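Local structure of flagellar biosynthetic protein FliP (Thermotoga maritima MSB8, 5H72) at residues Asn26-Ile29 with Arg30-Ile34; Ala63-Ala66 with Val67-Pro70. The protein probably takes part in flagellum-specific protein export as a component of the type III export gate, this chain being the periplasmic domain of the protein. All coordinates share one frame; numbering follows the deposited sequence.

Contact 1: residues Asn26-Ile29 with Arg30-Ile34; sequences NTRI and REFMI
Arg-28 and Glu-31, three residues apart on helix 17-39, form a salt bridge with NH2 2.9 Å from OE1. The carboxylate oxygen sits at the edge of the guanidinium, 13° out of its plane, and receives the N-H on its anti lone pair, while the two flat groups are turned 67° apart. A water closes a second path between the same side chains: it accepts from Arg-28 NE at 2.8 Å and donates to Glu-31 OE1, which is thus gripped twice. Arg-28 gets there by folding: the chain leaves with CG anti to the backbone N (chi1 175°), then bends at chi2 and chi3. Its NH1 serves a different set of partners, forming salt bridges with Glu-76 and Glu-36 of the second subunit.

Along the backbone the carbonyls of Asn-26, Thr-27, Arg-28 and Ile-29 each accept the N-H four residues on, the regular alpha-helical ladder. Phe-32 lays one ring face over Ile-29 O, which lies 3.7 Å above the plane and offset toward the rim; ring atom CE2 meets Ile-29 CG1 at 3.9 Å. Met-33 curls at chi3, bringing CE to 4.0 Å from Ile-29 CG2.

Asn-26 and Arg-30 run side by side, with ND2 3.8 Å from CD, and turn their polar ends to the same neighbour: Asn-26 OD1 accepts from Asn-65 ND2, and Arg-30 NH1 donates to Asn-65 OD1. Arg-30 NH2 donates to Ala-63 O. Thr-27 OG1 is satisfied within the helix by Gln-23 O.

The two arginines therefore divide the work. Arg-28 links an intrahelical acid to acids of another subunit, where the surrounding carboxylates would be expected to stabilise its positive charge, whereas Arg-30 ties helix 17-39 to the start of helix 65-80 and the residue before its N-cap.

Contact 2: residues Ala63-Ala66 with Val67-Pro70; sequences APNA and VLIP
Pro-64 O accepts two N-H groups at the start of helix 65-80, where Pro-64 holds the N-cap position. Leu-68 N, 2.8 Å from Pro-64 O, lies in the carbonyl plane and makes a nearly straight bond (169°); Val-67 N approaches the same oxygen from above that plane. One residue on, Ile-69 N bonds to Asn-65 O, and Ile-69 CD1 reaches back to 3.8 Å from Asn-65 CB. On another side, Val-67 divides its branches: CG1 meets Ala-63 CB at 4.0 Å, and CG2, anti to the carbonyl carbon, meets Pro-64 CG at 4.1 Å.

Pro-70 has no N-H to give to Ala-66 O, and its ring carbons CG and CD both lie 3.2 Å from that oxygen, leaving the helix kinked. A glycine in place of Pro-70 removes the ring and would probably leave Leu-49 and Phe-22 of the third subunit with less to pack on and the backbone freer to turn.

Farther out, Val-46 of helix 43-52 backs Ala-63 and Val-67, while Leu-68 packs on Met-33 and Leu-37 of helix 17-39. The carbonyl of Pro-64 thus anchors the first turn through two N-H groups, whereas Pro-70 leaves Ala-66 O without its helical N-H bond.

How the contacts relate
Contact 1 lies midway along helix 17-39 and contact 2 at the start of helix 65-80; they follow in that order along the chain, with helix 43-52 between them. Their centres are about 11 Å apart, yet the two contacts touch directly. Arg-30 NH2 is 2.9 Å from Ala-63 O, a probable hydrogen bond, and Met-33 CE packs 3.6 Å from Ile-69 CG1. A polar junction and an apolar one therefore fasten helix 17-39 to helix 65-80 and the residues leading into it in this all-helical periplasmic domain. Contact 1 also faces the second subunit and contact 2 the third, so both helices contribute to interfaces of the four-chain assembly.

Contact 1: residues Asn26-Ile29 with Arg30-Ile34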
loop_
_atom_site.group_PDB
_atom_site.type_symbol
_atom_site.label_atom_id
_atom_site.label_comp_id
_atom_site.label_asym_id
_atom_site.label_seq_id
_atom_site.Cartn_x
_atom_site.Cartn_y
_atom_site.Cartn_z
ATOM N N ASN A 26 1.553 13.115 0.676
ATOM C CA ASN A 26 0.727 13.002 1.881
ATOM C C ASN A 26 -0.633 13.679 1.677
ATOM O O ASN A 26 -1.678 13.115 2.014
ATOM C CB ASN A 26 1.452 13.601 3.098
ATOM C CG ASN A 26 0.608 13.560 4.378
ATOM O OD1 ASN A 26 0.355 12.493 4.939
ATOM N ND2 ASN A 26 0.192 14.730 4.855
ATOM N N THR A 27 -0.614 14.877 1.102
ATOM C CA THR A 27 -1.835 15.632 0.855
ATOM C C THR A 27 -2.742 14.871 -0.104
ATOM O O THR A 27 -3.941 14.740 0.138
ATOM C CB THR A 27 -1.533 17.033 0.287
ATOM O OG1 THR A 27 -0.761 17.775 1.240
ATOM C CG2 THR A 27 -2.816 17.786 0.001
ATOM N N ARG A 28 -2.166 14.344 -1.177
ATOM C CA ARG A 28 -2.932 13.580 -2.156
ATOM C C ARG A 28 -3.604 12.366 -1.509
ATOM O O ARG A 28 -4.773 12.092 -1.736
ATOM C CB ARG A 28 -2.027 13.141 -3.308
ATOM C CG ARG A 28 -2.687 12.246 -4.336
ATOM C CD ARG A 28 -3.403 13.030 -5.443
ATOM N NE ARG A 28 -4.570 13.783 -4.978
ATOM C CZ ARG A 28 -5.812 13.303 -4.935
ATOM N NH1 ARG A 28 -6.065 12.055 -5.315
ATOM N NH2 ARG A 28 -6.809 14.073 -4.515
ATOM N N ILE A 29 -2.863 11.657 -0.672
ATOM C CA ILE A 29 -3.387 10.454 -0.030
ATOM C C ILE A 29 -4.472 10.806 0.984
ATOM O O ILE A 29 -5.493 10.131 1.049
ATOM C CB ILE A 29 -2.259 9.646 0.640
ATOM C CG1 ILE A 29 -1.297 9.140 -0.435
ATOM C CG2 ILE A 29 -2.821 8.473 1.416
ATOM C CD1 ILE A 29 -0.044 8.500 0.116
ATOM N N ARG A 30 -4.267 11.871 1.761
ATOM C CA ARG A 30 -5.317 12.349 2.664
ATOM C C ARG A 30 -6.585 12.679 1.898
ATOM O O ARG A 30 -7.677 12.276 2.299
ATOM C CB ARG A 30 -4.862 13.584 3.443
ATOM C CG ARG A 30 -3.900 13.269 4.580
ATOM C CD ARG A 30 -3.572 14.524 5.369
ATOM N NE ARG A 30 -4.750 15.107 6.003
ATOM C CZ ARG A 30 -5.216 14.734 7.191
ATOM N NH1 ARG A 30 -4.609 13.777 7.876
ATOM N NH2 ARG A 30 -6.288 15.316 7.702
ATOM N N GLU A 31 -6.428 13.391 0.786
ATOM C CA GLU A 31 -7.573 13.811 -0.031
ATOM C C GLU A 31 -8.375 12.632 -0.589
ATOM O O GLU A 31 -9.601 12.691 -0.604
ATOM C CB GLU A 31 -7.115 14.720 -1.187
ATOM C CG GLU A 31 -6.764 16.150 -0.768
ATOM C CD GLU A 31 -6.316 17.037 -1.941
ATOM O OE1 GLU A 31 -6.220 16.533 -3.087
ATOM O OE2 GLU A 31 -6.061 18.248 -1.715
ATOM N N PHE A 32 -7.717 11.557 -1.030
ATOM C CA PHE A 32 -8.505 10.449 -1.567
ATOM C C PHE A 32 -9.055 9.561 -0.443
ATOM O O PHE A 32 -10.123 8.980 -0.600
ATOM C CB PHE A 32 -7.727 9.647 -2.660
ATOM C CG PHE A 32 -6.779 8.580 -2.171
ATOM C CD1 PHE A 32 -7.231 7.441 -1.515
ATOM C CD2 PHE A 32 -5.429 8.662 -2.485
ATOM C CE1 PHE A 32 -6.356 6.455 -1.104
ATOM C CE2 PHE A 32 -4.535 7.666 -2.085
ATOM C CZ PHE A 32 -5.004 6.561 -1.389
ATOM N N MET A 33 -8.366 9.484 0.691
ATOM C CA MET A 33 -8.933 8.785 1.840
ATOM C C MET A 33 -10.204 9.499 2.282
ATOM O O MET A 33 -11.256 8.874 2.454
ATOM C CB MET A 33 -7.926 8.702 2.997
ATOM C CG MET A 33 -6.791 7.722 2.747
ATOM S SD MET A 33 -5.791 7.337 4.202
ATOM C CE MET A 33 -5.180 8.955 4.672
ATOM N N ILE A 34 -10.106 10.815 2.433
ATOM C CA ILE A 34 -11.252 11.624 2.820
ATOM C C ILE A 34 -12.400 11.497 1.810
ATOM O O ILE A 34 -13.554 11.314 2.191
ATOM C CB ILE A 34 -10.842 13.096 2.993
ATOM C CG1 ILE A 34 -10.046 13.253 4.289
ATOM C CG2 ILE A 34 -12.061 14.009 2.999
ATOM C CD1 ILE A 34 -9.314 14.566 4.406
HETATM O O HOH W 1 -3.613 16.363 -4.405
#

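Contact 2: residues Ala63-Ala66 with Val67-Pro70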
loop_
_atom_site.group_PDB
_atom_site.type_symbol
_atom_site.label_atom_id
_atom_site.label_comp_id
_atom_site.label_asym_id
_atom_site.label_seq_id
_atom_site.Cartn_x
_atom_site.Cartn_y
_atom_site.Cartn_z
ATOM N N ALA A 63 -8.765 15.261 11.265
ATOM C CA ALA A 63 -8.215 14.050 11.857
ATOM C C ALA A 63 -6.783 13.823 11.379
ATOM O O ALA A 63 -6.501 13.907 10.182
ATOM C CB ALA A 63 -9.074 12.851 11.530
ATOM N N PRO A 64 -5.872 13.555 12.320
ATOM C CA PRO A 64 -4.497 13.187 11.964
ATOM C C PRO A 64 -4.464 11.820 11.275
ATOM O O PRO A 64 -5.433 11.059 11.352
ATOM C CB PRO A 64 -3.780 13.146 13.321
ATOM C CG PRO A 64 -4.874 12.805 14.296
ATOM C CD PRO A 64 -6.097 13.522 13.777
ATOM N N ASN A 65 -3.361 11.509 10.608
ATOM C CA ASN A 65 -3.289 10.263 9.863
ATOM C C ASN A 65 -3.440 9.032 10.760
ATOM O O ASN A 65 -3.945 8.005 10.317
ATOM C CB ASN A 65 -1.984 10.202 9.071
ATOM C CG ASN A 65 -2.012 11.086 7.835
ATOM O OD1 ASN A 65 -3.078 11.389 7.297
ATOM N ND2 ASN A 65 -0.842 11.504 7.379
ATOM N N ALA A 66 -3.042 9.140 12.024
ATOM C CA ALA A 66 -3.175 8.019 12.963
ATOM C C ALA A 66 -4.631 7.626 13.182
ATOM O O ALA A 66 -4.923 6.502 13.612
ATOM C CB ALA A 66 -2.525 8.358 14.300
ATOM N N VAL A 67 -5.535 8.555 12.894
ATOM C CA VAL A 67 -6.961 8.314 12.981
ATOM C C VAL A 67 -7.537 8.094 11.594
ATOM O O VAL A 67 -8.326 7.173 11.367
ATOM C CB VAL A 67 -7.698 9.517 13.653
ATOM C CG1 VAL A 67 -9.199 9.411 13.475
ATOM C CG2 VAL A 67 -7.328 9.617 15.121
ATOM N N LEU A 68 -7.144 8.959 10.665
ATOM C CA LEU A 68 -7.714 8.958 9.320
ATOM C C LEU A 68 -7.450 7.641 8.585
ATOM O O LEU A 68 -8.355 7.056 8.009
ATOM C CB LEU A 68 -7.167 10.134 8.513
ATOM C CG LEU A 68 -7.784 10.436 7.141
ATOM C CD1 LEU A 68 -9.289 10.691 7.251
ATOM C CD2 LEU A 68 -7.083 11.628 6.500
ATOM N N ILE A 69 -6.214 7.162 8.633
ATOM C CA ILE A 69 -5.855 5.956 7.896
ATOM C C ILE A 69 -6.589 4.706 8.405
ATOM O O ILE A 69 -7.136 3.961 7.594
ATOM C CB ILE A 69 -4.315 5.734 7.917
ATOM C CG1 ILE A 69 -3.628 6.885 7.188
ATOM C CG2 ILE A 69 -3.953 4.419 7.255
ATOM C CD1 ILE A 69 -2.144 6.859 7.302
ATOM N N PRO A 70 -6.627 4.470 9.738
ATOM C CA PRO A 70 -7.419 3.313 10.182
ATOM C C PRO A 70 -8.912 3.424 9.848
ATOM O O PRO A 70 -9.534 2.414 9.510
ATOM C CB PRO A 70 -7.207 3.304 11.700
ATOM C CG PRO A 70 -5.955 4.034 11.922
ATOM C CD PRO A 70 -5.900 5.090 10.863
#